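Local coordinates for protein REP-associated tyrosine transposase (Escherichia coli, PDB 4ER8) that binds single-stranded and hairpin DNA of repetitive extragenic palindromes and catalyses cleavage and recombination of the mosaic elements they form, at residues R5-K10 / F98-I103; C62-P67 / S75-I80. All blocks are in the same frame, centred on the assembly; numbering follows the deposited sequence.

Contact 1. Residues R5-K10 / F98-I103. With nucleotides of chain B.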
loop_
_atom_site.group_PDB
_atom_site.type_symbol
_atom_site.label_atom_id
_atom_site.label_comp_id
_atom_site.label_asym_id
_atom_site.label_seq_id
_atom_site.Cartn_x
_atom_site.Cartn_y
_atom_site.Cartn_z
ATOM N N ARG A 5 -18.414 5.484 2.000
ATOM C CA ARG A 5 -19.000 4.231 1.624
ATOM C C ARG A 5 -18.050 3.485 0.695
ATOM O O ARG A 5 -17.608 4.045 -0.297
ATOM C CB ARG A 5 -20.339 4.473 0.954
ATOM C CG ARG A 5 -20.809 3.295 0.137
ATOM C CD ARG A 5 -21.989 3.691 -0.751
ATOM N NE ARG A 5 -22.554 2.467 -1.239
ATOM C CZ ARG A 5 -23.351 2.351 -2.293
ATOM N NH1 ARG A 5 -23.702 3.415 -3.020
ATOM N NH2 ARG A 5 -23.768 1.136 -2.640
ATOM N N ARG A 6 -17.742 2.219 1.005
ATOM C CA ARG A 6 -16.801 1.479 0.193
ATOM C C ARG A 6 -17.299 1.456 -1.244
ATOM O O ARG A 6 -18.487 1.302 -1.522
ATOM C CB ARG A 6 -16.560 0.095 0.741
ATOM C CG ARG A 6 -15.831 0.066 2.097
ATOM C CD ARG A 6 -14.631 1.004 2.170
ATOM N NE ARG A 6 -13.682 0.654 3.230
ATOM C CZ ARG A 6 -12.627 1.392 3.596
ATOM N NH1 ARG A 6 -12.381 2.557 3.039
ATOM N NH2 ARG A 6 -11.808 0.961 4.536
ATOM N N TYR A 7 -16.398 1.667 -2.177
ATOM C CA TYR A 7 -16.821 1.678 -3.543
ATOM C C TYR A 7 -16.525 0.272 -4.094
ATOM O O TYR A 7 -15.382 -0.073 -4.395
ATOM C CB TYR A 7 -16.069 2.818 -4.204
ATOM C CG TYR A 7 -16.292 3.203 -5.643
ATOM C CD1 TYR A 7 -16.229 2.255 -6.675
ATOM C CD2 TYR A 7 -16.392 4.561 -5.986
ATOM C CE1 TYR A 7 -16.330 2.653 -8.032
ATOM C CE2 TYR A 7 -16.499 4.974 -7.310
ATOM C CZ TYR A 7 -16.464 4.025 -8.340
ATOM O OH TYR A 7 -16.553 4.440 -9.670
ATOM N N TYR A 8 -17.570 -0.548 -4.172
ATOM C CA TYR A 8 -17.400 -1.953 -4.580
ATOM C C TYR A 8 -17.724 -2.148 -6.041
ATOM O O TYR A 8 -18.804 -1.792 -6.503
ATOM C CB TYR A 8 -18.287 -2.895 -3.760
ATOM C CG TYR A 8 -17.887 -3.092 -2.315
ATOM C CD1 TYR A 8 -18.727 -2.692 -1.281
ATOM C CD2 TYR A 8 -16.696 -3.681 -1.982
ATOM C CE1 TYR A 8 -18.388 -2.911 0.032
ATOM C CE2 TYR A 8 -16.331 -3.880 -0.646
ATOM C CZ TYR A 8 -17.176 -3.485 0.345
ATOM O OH TYR A 8 -16.837 -3.700 1.665
ATOM N N ILE A 9 -16.773 -2.698 -6.776
ATOM C CA ILE A 9 -17.030 -2.983 -8.180
ATOM C C ILE A 9 -16.251 -4.212 -8.518
ATOM O O ILE A 9 -15.069 -4.299 -8.220
ATOM C CB ILE A 9 -16.730 -1.774 -9.133
ATOM C CG1 ILE A 9 -17.249 -2.069 -10.558
ATOM C CG2 ILE A 9 -15.268 -1.462 -9.180
ATOM C CD1 ILE A 9 -17.455 -0.817 -11.492
ATOM N N LYS A 10 -16.927 -5.182 -9.120
ATOM C CA LYS A 10 -16.251 -6.453 -9.417
ATOM C C LYS A 10 -15.184 -6.266 -10.483
ATOM O O LYS A 10 -15.401 -5.553 -11.442
ATOM C CB LYS A 10 -17.256 -7.539 -9.798
ATOM C CG LYS A 10 -18.172 -7.922 -8.632
ATOM C CD LYS A 10 -19.279 -8.874 -9.088
ATOM C CE LYS A 10 -20.133 -9.300 -7.902
ATOM N NZ LYS A 10 -20.915 -10.514 -8.272
ATOM N N PHE A 98 -9.048 1.620 6.767
ATOM C CA PHE A 98 -8.060 2.015 5.755
ATOM C C PHE A 98 -8.709 2.936 4.711
ATOM O O PHE A 98 -9.940 2.941 4.550
ATOM C CB PHE A 98 -7.500 0.778 5.042
ATOM C CG PHE A 98 -8.559 -0.072 4.406
ATOM C CD1 PHE A 98 -8.966 0.163 3.085
ATOM C CD2 PHE A 98 -9.153 -1.136 5.109
ATOM C CE1 PHE A 98 -9.969 -0.613 2.484
ATOM C CE2 PHE A 98 -10.143 -1.935 4.498
ATOM C CZ PHE A 98 -10.569 -1.650 3.193
ATOM N N TRP A 99 -7.874 3.683 3.980
ATOM C CA TRP A 99 -8.331 4.554 2.931
ATOM C C TRP A 99 -8.415 3.790 1.626
ATOM O O TRP A 99 -7.499 3.057 1.291
ATOM C CB TRP A 99 -7.379 5.748 2.807
ATOM C CG TRP A 99 -7.620 6.610 1.584
ATOM C CD1 TRP A 99 -6.996 6.518 0.362
ATOM C CD2 TRP A 99 -8.535 7.694 1.484
ATOM N NE1 TRP A 99 -7.477 7.474 -0.494
ATOM C CE2 TRP A 99 -8.437 8.201 0.162
ATOM C CE3 TRP A 99 -9.436 8.290 2.380
ATOM C CZ2 TRP A 99 -9.209 9.288 -0.284
ATOM C CZ3 TRP A 99 -10.227 9.358 1.928
ATOM C CH2 TRP A 99 -10.101 9.846 0.613
ATOM N N GLU A 100 -9.517 3.980 0.889
ATOM C CA GLU A 100 -9.775 3.284 -0.381
ATOM C C GLU A 100 -10.171 4.262 -1.451
ATOM O O GLU A 100 -11.053 5.130 -1.241
ATOM C CB GLU A 100 -10.921 2.294 -0.255
ATOM C CG GLU A 100 -11.528 1.801 -1.648
ATOM C CD GLU A 100 -12.711 2.653 -2.129
ATOM O OE1 GLU A 100 -12.667 3.268 -3.228
ATOM O OE2 GLU A 100 -13.692 2.726 -1.368
ATOM N N HIS A 101 -9.565 4.115 -2.622
ATOM C CA HIS A 101 -9.975 4.918 -3.745
ATOM C C HIS A 101 -9.936 4.129 -5.039
ATOM O O HIS A 101 -8.900 3.520 -5.409
ATOM C CB HIS A 101 -9.146 6.201 -3.852
ATOM C CG HIS A 101 -9.256 6.874 -5.191
ATOM N ND1 HIS A 101 -10.294 7.730 -5.511
ATOM C CD2 HIS A 101 -8.472 6.793 -6.297
ATOM C CE1 HIS A 101 -10.141 8.145 -6.758
ATOM N NE2 HIS A 101 -9.036 7.604 -7.251
ATOM N N ALA A 102 -11.075 4.151 -5.719
ATOM C CA ALA A 102 -11.271 3.401 -6.945
ATOM C C ALA A 102 -10.622 4.113 -8.132
ATOM O O ALA A 102 -10.958 5.295 -8.416
ATOM C CB ALA A 102 -12.720 3.267 -7.185
ATOM N N ILE A 103 -9.746 3.388 -8.849
ATOM C CA ILE A 103 -9.139 3.915 -10.068
ATOM C C ILE A 103 -9.896 3.553 -11.344
ATOM O O ILE A 103 -9.901 2.408 -11.776
ATOM C CB ILE A 103 -7.722 3.455 -10.212
ATOM C CG1 ILE A 103 -6.887 4.106 -9.130
ATOM C CG2 ILE A 103 -7.184 3.844 -11.587
ATOM C CD1 ILE A 103 -5.692 3.371 -8.825
ATOM O "O5'" DG B 1 -17.128 12.379 -5.767
ATOM C "C5'" DG B 1 -18.146 12.691 -4.771
ATOM C "C4'" DG B 1 -18.212 11.714 -3.613
ATOM O "O4'" DG B 1 -18.143 10.308 -4.097
ATOM C "C3'" DG B 1 -17.046 11.841 -2.637
ATOM O "O3'" DG B 1 -17.201 12.951 -1.793
ATOM C "C2'" DG B 1 -17.198 10.489 -1.928
ATOM C "C1'" DG B 1 -17.539 9.534 -3.083
ATOM N N9 DG B 1 -16.422 8.964 -3.778
ATOM C C8 DG B 1 -15.877 9.465 -4.945
ATOM N N7 DG B 1 -14.842 8.735 -5.367
ATOM C C5 DG B 1 -14.728 7.680 -4.462
ATOM C C6 DG B 1 -13.831 6.587 -4.452
ATOM O O6 DG B 1 -12.929 6.367 -5.288
ATOM N N1 DG B 1 -14.027 5.711 -3.358
ATOM C C2 DG B 1 -15.010 5.935 -2.421
ATOM N N2 DG B 1 -15.065 5.042 -1.437
ATOM N N3 DG B 1 -15.876 6.971 -2.425
ATOM C C4 DG B 1 -15.683 7.811 -3.465
ATOM P P DT B 2 -16.059 13.442 -0.752
ATOM O OP1 DT B 2 -16.600 14.588 0.037
ATOM O OP2 DT B 2 -14.765 13.611 -1.444
ATOM O "O5'" DT B 2 -15.944 12.236 0.273
ATOM C "C5'" DT B 2 -16.803 12.081 1.375
ATOM C "C4'" DT B 2 -16.251 10.865 2.117
ATOM O "O4'" DT B 2 -15.806 9.926 1.097
ATOM C "C3'" DT B 2 -15.037 11.139 3.006
ATOM O "O3'" DT B 2 -15.087 10.247 4.054
ATOM C "C2'" DT B 2 -13.900 10.679 2.117
ATOM C "C1'" DT B 2 -14.501 9.496 1.374
ATOM N N1 DT B 2 -13.733 9.109 0.144
ATOM C C2 DT B 2 -13.167 7.845 0.050
ATOM O O2 DT B 2 -13.273 6.980 0.888
ATOM N N3 DT B 2 -12.459 7.575 -1.093
ATOM C C4 DT B 2 -12.207 8.425 -2.148
ATOM O O4 DT B 2 -11.516 8.079 -3.128
ATOM C C5 DT B 2 -12.800 9.742 -2.010
ATOM C C7 DT B 2 -12.611 10.761 -3.135
ATOM C C6 DT B 2 -13.524 10.010 -0.886
ATOM P P DC B 31 -14.088 -2.079 5.309
ATOM O OP1 DC B 31 -13.916 -2.052 3.860
ATOM O OP2 DC B 31 -13.565 -1.035 6.171
ATOM O "O5'" DC B 31 -15.651 -2.223 5.575
ATOM C "C5'" DC B 31 -16.518 -3.115 4.830
ATOM C "C4'" DC B 31 -17.980 -2.838 5.190
ATOM O "O4'" DC B 31 -18.108 -3.166 6.600
ATOM C "C3'" DC B 31 -18.441 -1.368 5.048
ATOM O "O3'" DC B 31 -19.458 -1.433 4.150
ATOM C "C2'" DC B 31 -19.014 -0.978 6.397
ATOM C "C1'" DC B 31 -19.006 -2.274 7.194
ATOM N N1 DC B 31 -18.424 -2.067 8.512
ATOM C C2 DC B 31 -19.212 -2.227 9.638
ATOM O O2 DC B 31 -20.390 -2.553 9.421
ATOM N N3 DC B 31 -18.636 -2.022 10.859
ATOM C C4 DC B 31 -17.341 -1.670 10.998
ATOM N N4 DC B 31 -16.759 -1.472 12.225
ATOM C C5 DC B 31 -16.546 -1.487 9.836
ATOM C C6 DC B 31 -17.110 -1.695 8.639
#
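At the DNA-reading edge of the sheet, Arg6, from the loop before strand 13-19, drops its guanidinium onto Phe98, just before strand 99-102. The two planes are 24° apart, and NH2 sits over the ring centre, a cation-pi stack with Arg6 CZ 3.8 Å from the centroid of the Phe98 ring. Both terminal nitrogens also close end-on on one atom, NH1 at 2.9 Å and NH2 at 2.7 Å from Phe98 O, which lies in the guanidinium plane. The chain bends at chi2 (-45°), turning CD back, and NE then meets OP1 of DC31 of chain B at 2.8 Å while NH2 also donates to its OP2. An alanine here would probably cost that phosphate and Phe98 O the guanidinium's bonds and strip the cation from the Phe98 ring face. The 5' end of the DNA is read a little further on, consistent with recognition of a guide sequence. Glu100 takes the Watson-Crick edge of DG1 of chain B: OE1 accepts from N1 at 2.8 Å and OE2 from N2 at 2.7 Å. Tyr7 N also donates to Glu100 OE2, 3.0 Å away and from above the carboxylate plane, which ties the loop to the reading side chain. Ala102 N answers guanine O6, and its CB packs over the centre of the Tyr7 ring, 3.7 Å from the centroid.

Contact 2. Residues C62-P67 / S75-I80. With nucleotides of chain B.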
loop_
_atom_site.group_PDB
_atom_site.type_symbol
_atom_site.label_atom_id
_atom_site.label_comp_id
_atom_site.label_asym_id
_atom_site.label_seq_id
_atom_site.Cartn_x
_atom_site.Cartn_y
_atom_site.Cartn_z
ATOM N N CYS A 62 -0.858 1.133 -1.405
ATOM C CA CYS A 62 -0.738 0.154 -2.489
ATOM C C CYS A 62 -1.895 0.168 -3.501
ATOM O O CYS A 62 -2.919 0.802 -3.277
ATOM C CB CYS A 62 -0.544 -1.223 -1.891
ATOM S SG CYS A 62 -2.015 -1.760 -1.072
ATOM N N ILE A 63 -1.709 -0.515 -4.625
ATOM C CA ILE A 63 -2.769 -0.691 -5.643
ATOM C C ILE A 63 -3.062 -2.162 -5.974
ATOM O O ILE A 63 -2.129 -2.917 -6.286
ATOM C CB ILE A 63 -2.415 0.011 -6.934
ATOM C CG1 ILE A 63 -2.201 1.508 -6.686
ATOM C CG2 ILE A 63 -3.528 -0.178 -7.916
ATOM C CD1 ILE A 63 -1.464 2.256 -7.833
ATOM N N TRP A 64 -4.333 -2.556 -5.895
ATOM C CA TRP A 64 -4.744 -3.947 -6.210
ATOM C C TRP A 64 -5.741 -4.006 -7.336
ATOM O O TRP A 64 -6.497 -3.063 -7.578
ATOM C CB TRP A 64 -5.480 -4.648 -5.058
ATOM C CG TRP A 64 -4.782 -4.760 -3.774
ATOM C CD1 TRP A 64 -3.466 -4.570 -3.541
ATOM C CD2 TRP A 64 -5.367 -5.160 -2.527
ATOM N NE1 TRP A 64 -3.197 -4.765 -2.203
ATOM C CE2 TRP A 64 -4.347 -5.150 -1.567
ATOM C CE3 TRP A 64 -6.659 -5.514 -2.134
ATOM C CZ2 TRP A 64 -4.578 -5.464 -0.209
ATOM C CZ3 TRP A 64 -6.896 -5.827 -0.775
ATOM C CH2 TRP A 64 -5.859 -5.795 0.162
ATOM N N THR A 65 -5.785 -5.146 -7.994
ATOM C CA THR A 65 -6.800 -5.392 -9.003
ATOM C C THR A 65 -7.329 -6.757 -8.660
ATOM O O THR A 65 -6.559 -7.718 -8.534
ATOM C CB THR A 65 -6.203 -5.446 -10.412
ATOM O OG1 THR A 65 -5.751 -4.138 -10.783
ATOM C CG2 THR A 65 -7.248 -5.952 -11.432
ATOM N N LEU A 66 -8.633 -6.848 -8.494
ATOM C CA LEU A 66 -9.215 -8.088 -8.038
ATOM C C LEU A 66 -9.736 -8.904 -9.232
ATOM O O LEU A 66 -10.118 -8.322 -10.260
ATOM C CB LEU A 66 -10.333 -7.832 -7.003
ATOM C CG LEU A 66 -10.067 -7.092 -5.686
ATOM C CD1 LEU A 66 -11.210 -7.327 -4.722
ATOM C CD2 LEU A 66 -8.794 -7.479 -5.011
ATOM N N PRO A 67 -9.774 -10.245 -9.080
ATOM C CA PRO A 67 -10.266 -11.204 -10.047
ATOM C C PRO A 67 -11.602 -10.792 -10.630
ATOM O O PRO A 67 -12.301 -9.952 -10.065
ATOM C CB PRO A 67 -10.466 -12.447 -9.193
ATOM C CG PRO A 67 -9.385 -12.346 -8.157
ATOM C CD PRO A 67 -9.365 -10.909 -7.819
ATOM N N SER A 75 -12.387 -8.160 3.078
ATOM C CA SER A 75 -11.848 -9.405 3.641
ATOM C C SER A 75 -10.353 -9.440 3.520
ATOM O O SER A 75 -9.641 -9.694 4.497
ATOM C CB SER A 75 -12.439 -10.568 2.892
ATOM O OG SER A 75 -13.838 -10.509 3.010
ATOM N N ARG A 76 -9.869 -9.168 2.310
ATOM C CA ARG A 76 -8.465 -9.290 2.060
ATOM C C ARG A 76 -7.671 -8.441 3.040
ATOM O O ARG A 76 -6.695 -8.916 3.585
ATOM C CB ARG A 76 -8.132 -9.010 0.593
ATOM C CG ARG A 76 -8.765 -10.042 -0.386
ATOM C CD ARG A 76 -8.519 -9.640 -1.838
ATOM N NE ARG A 76 -8.878 -10.629 -2.852
ATOM C CZ ARG A 76 -10.102 -10.837 -3.354
ATOM N NH1 ARG A 76 -11.155 -10.167 -2.902
ATOM N NH2 ARG A 76 -10.291 -11.735 -4.329
ATOM N N TRP A 77 -8.112 -7.205 3.311
ATOM C CA TRP A 77 -7.368 -6.350 4.211
ATOM C C TRP A 77 -7.558 -6.852 5.605
ATOM O O TRP A 77 -6.683 -6.684 6.465
ATOM C CB TRP A 77 -7.843 -4.903 4.145
ATOM C CG TRP A 77 -7.103 -4.067 3.164
ATOM C CD1 TRP A 77 -7.642 -3.334 2.176
ATOM C CD2 TRP A 77 -5.683 -3.882 3.074
ATOM N NE1 TRP A 77 -6.660 -2.708 1.453
ATOM C CE2 TRP A 77 -5.444 -3.023 1.990
ATOM C CE3 TRP A 77 -4.592 -4.375 3.796
ATOM C CZ2 TRP A 77 -4.162 -2.621 1.609
ATOM C CZ3 TRP A 77 -3.310 -3.965 3.431
ATOM C CH2 TRP A 77 -3.110 -3.100 2.338
ATOM N N ARG A 78 -8.711 -7.445 5.864
ATOM C CA ARG A 78 -8.958 -7.850 7.234
ATOM C C ARG A 78 -8.020 -8.980 7.592
ATOM O O ARG A 78 -7.398 -8.969 8.668
ATOM C CB ARG A 78 -10.391 -8.238 7.477
ATOM C CG ARG A 78 -10.630 -8.505 8.923
ATOM C CD ARG A 78 -11.565 -9.638 9.135
ATOM N NE ARG A 78 -12.984 -9.360 8.864
ATOM C CZ ARG A 78 -13.722 -10.065 8.013
ATOM N NH1 ARG A 78 -13.178 -11.090 7.313
ATOM N NH2 ARG A 78 -15.001 -9.759 7.867
ATOM N N GLU A 79 -7.859 -9.917 6.668
ATOM C CA GLU A 79 -6.952 -10.993 6.943
ATOM C C GLU A 79 -5.520 -10.475 7.028
ATOM O O GLU A 79 -4.794 -10.809 7.970
ATOM C CB GLU A 79 -7.117 -12.140 5.941
ATOM C CG GLU A 79 -8.489 -12.904 5.985
ATOM C CD GLU A 79 -8.915 -13.398 7.399
ATOM O OE1 GLU A 79 -8.029 -13.627 8.289
ATOM O OE2 GLU A 79 -10.147 -13.568 7.604
ATOM N N ILE A 80 -5.102 -9.601 6.112
ATOM C CA ILE A 80 -3.696 -9.175 6.135
ATOM C C ILE A 80 -3.295 -8.576 7.460
ATOM O O ILE A 80 -2.325 -9.006 8.057
ATOM C CB ILE A 80 -3.324 -8.222 4.972
ATOM C CG1 ILE A 80 -3.507 -8.920 3.628
ATOM C CG2 ILE A 80 -1.889 -7.736 5.095
ATOM C CD1 ILE A 80 -3.505 -7.976 2.499
ATOM P P DT B 29 -6.130 -6.621 14.203
ATOM O OP1 DT B 29 -5.008 -6.792 13.238
ATOM O OP2 DT B 29 -6.053 -5.647 15.316
ATOM O "O5'" DT B 29 -7.537 -6.484 13.426
ATOM C "C5'" DT B 29 -7.617 -7.150 12.155
ATOM C "C4'" DT B 29 -8.821 -6.701 11.348
ATOM O "O4'" DT B 29 -9.962 -7.273 11.971
ATOM C "C3'" DT B 29 -9.087 -5.197 11.311
ATOM O "O3'" DT B 29 -9.082 -4.744 9.943
ATOM C "C2'" DT B 29 -10.407 -5.014 12.053
ATOM C "C1'" DT B 29 -11.038 -6.385 11.912
ATOM N N1 DT B 29 -11.920 -6.739 13.059
ATOM C C2 DT B 29 -13.091 -7.400 12.794
ATOM O O2 DT B 29 -13.423 -7.698 11.679
ATOM N N3 DT B 29 -13.866 -7.701 13.879
ATOM C C4 DT B 29 -13.545 -7.378 15.183
ATOM O O4 DT B 29 -14.254 -7.649 16.120
ATOM C C5 DT B 29 -12.323 -6.690 15.395
ATOM C C7 DT B 29 -11.974 -6.316 16.792
ATOM C C6 DT B 29 -11.551 -6.401 14.340
ATOM P P DC B 30 -9.664 -3.324 9.518
ATOM O OP1 DC B 30 -8.799 -2.770 8.463
ATOM O OP2 DC B 30 -9.954 -2.488 10.715
ATOM O "O5'" DC B 30 -11.095 -3.765 8.915
ATOM C "C5'" DC B 30 -11.148 -4.596 7.794
ATOM C "C4'" DC B 30 -12.580 -4.921 7.385
ATOM O "O4'" DC B 30 -13.194 -5.672 8.435
ATOM C "C3'" DC B 30 -13.522 -3.764 7.173
ATOM O "O3'" DC B 30 -13.469 -3.450 5.821
ATOM C "C2'" DC B 30 -14.882 -4.336 7.517
ATOM C "C1'" DC B 30 -14.571 -5.383 8.562
ATOM N N1 DC B 30 -14.780 -5.010 10.014
ATOM C C2 DC B 30 -15.993 -5.217 10.634
ATOM O O2 DC B 30 -16.901 -5.662 9.948
ATOM N N3 DC B 30 -16.160 -4.902 11.960
ATOM C C4 DC B 30 -15.136 -4.390 12.656
ATOM N N4 DC B 30 -15.313 -4.102 13.935
ATOM C C5 DC B 30 -13.868 -4.172 12.055
ATOM C C6 DC B 30 -13.741 -4.507 10.753
ATOM P P DT B 11 -21.764 -13.833 8.787
ATOM O OP1 DT B 11 -22.460 -14.463 7.629
ATOM O OP2 DT B 11 -21.709 -14.425 10.160
ATOM O "O5'" DT B 11 -20.236 -13.550 8.410
ATOM C "C5'" DT B 11 -19.916 -13.065 7.135
ATOM C "C4'" DT B 11 -18.421 -12.989 7.120
ATOM O "O4'" DT B 11 -18.023 -12.374 8.362
ATOM C "C3'" DT B 11 -17.726 -14.342 7.082
ATOM O "O3'" DT B 11 -16.809 -14.249 6.026
ATOM C "C2'" DT B 11 -16.996 -14.449 8.421
ATOM C "C1'" DT B 11 -16.871 -13.009 8.861
ATOM N N1 DT B 11 -16.922 -12.811 10.340
ATOM C C2 DT B 11 -15.760 -12.465 11.025
ATOM O O2 DT B 11 -14.684 -12.332 10.483
ATOM N N3 DT B 11 -15.874 -12.287 12.379
ATOM C C4 DT B 11 -17.041 -12.433 13.097
ATOM O O4 DT B 11 -17.067 -12.266 14.316
ATOM C C5 DT B 11 -18.227 -12.783 12.344
ATOM C C7 DT B 11 -19.524 -12.936 13.068
ATOM C C6 DT B 11 -18.129 -12.963 11.014
#
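Arg76 NH2 is gripped twice from the loops around it, by a salt bridge to Asp70 OD1 and a hydrogen bond to Pro47 O, while NE donates to Arg46 O. With its polar edge fixed in this way, the guanidinium offers its flat side to Leu66, just beyond strand 59-65: CD1 is 3.4 Å from Arg76 NH1, with CD2 above the same group near NE. Pro67 comes tip to tip, its CD 3.7 Å from Arg76 NH2. The chain of Arg76 is extended from CG to NE (chi2 174°, chi3 171°), passing alongside Leu66 in the opposite direction, and its CB packs on Trp64 CZ3. This is the face of the RNA-recognition-motif-like sheet on which helix 73-87 lies; the axes of 62-65 and 75-80 come no closer than 12.6 Å, and large side chains span that separation. Trp64 and Trp77 fill the middle as an offset stack, the six-membered ring of Trp64 on the five-membered ring of Trp77, centroids 4.2 Å apart and planes at 27°. Trp64 CH2 stands over the middle of the Trp77 indole, 3.3 Å from its CE2. Cys62 SG approaches the same indole at its edge, 3.5 Å from Trp77 CZ2, in a sulfur-aromatic contact, and Ile80 CD1 touches Trp64 CZ2. From the same helix, Arg78 turns to the DNA: NE makes a long hydrogen bond, 3.3 Å, to O2 of DT29 of chain B, and O2 of DT11 of chain B sits over the centre of its guanidinium.

How the contacts relate
The centres of the two contacts are about 11 Å apart, and contact 2 is nested along the chain within the loop closed by contact 1. Both reach one antiparallel sheet, where strand 13-19 separates strand 59-65 of contact 2 from edge strand 99-102 of contact 1. Helix 73-87 follows strand 59-65 and precedes strand 99-102, and the contacts meet where Phe98 CZ packs on Trp77 CD1 at 3.5 Å. The contact between Phe98 and Trp77 thus joins the edge that reads the 5' nucleotides to the helix whose Arg78 touches the DNA. Strand 59-65 also carries His59 and His61 of the nickel site, so DNA recognition and the metal centre share one sheet.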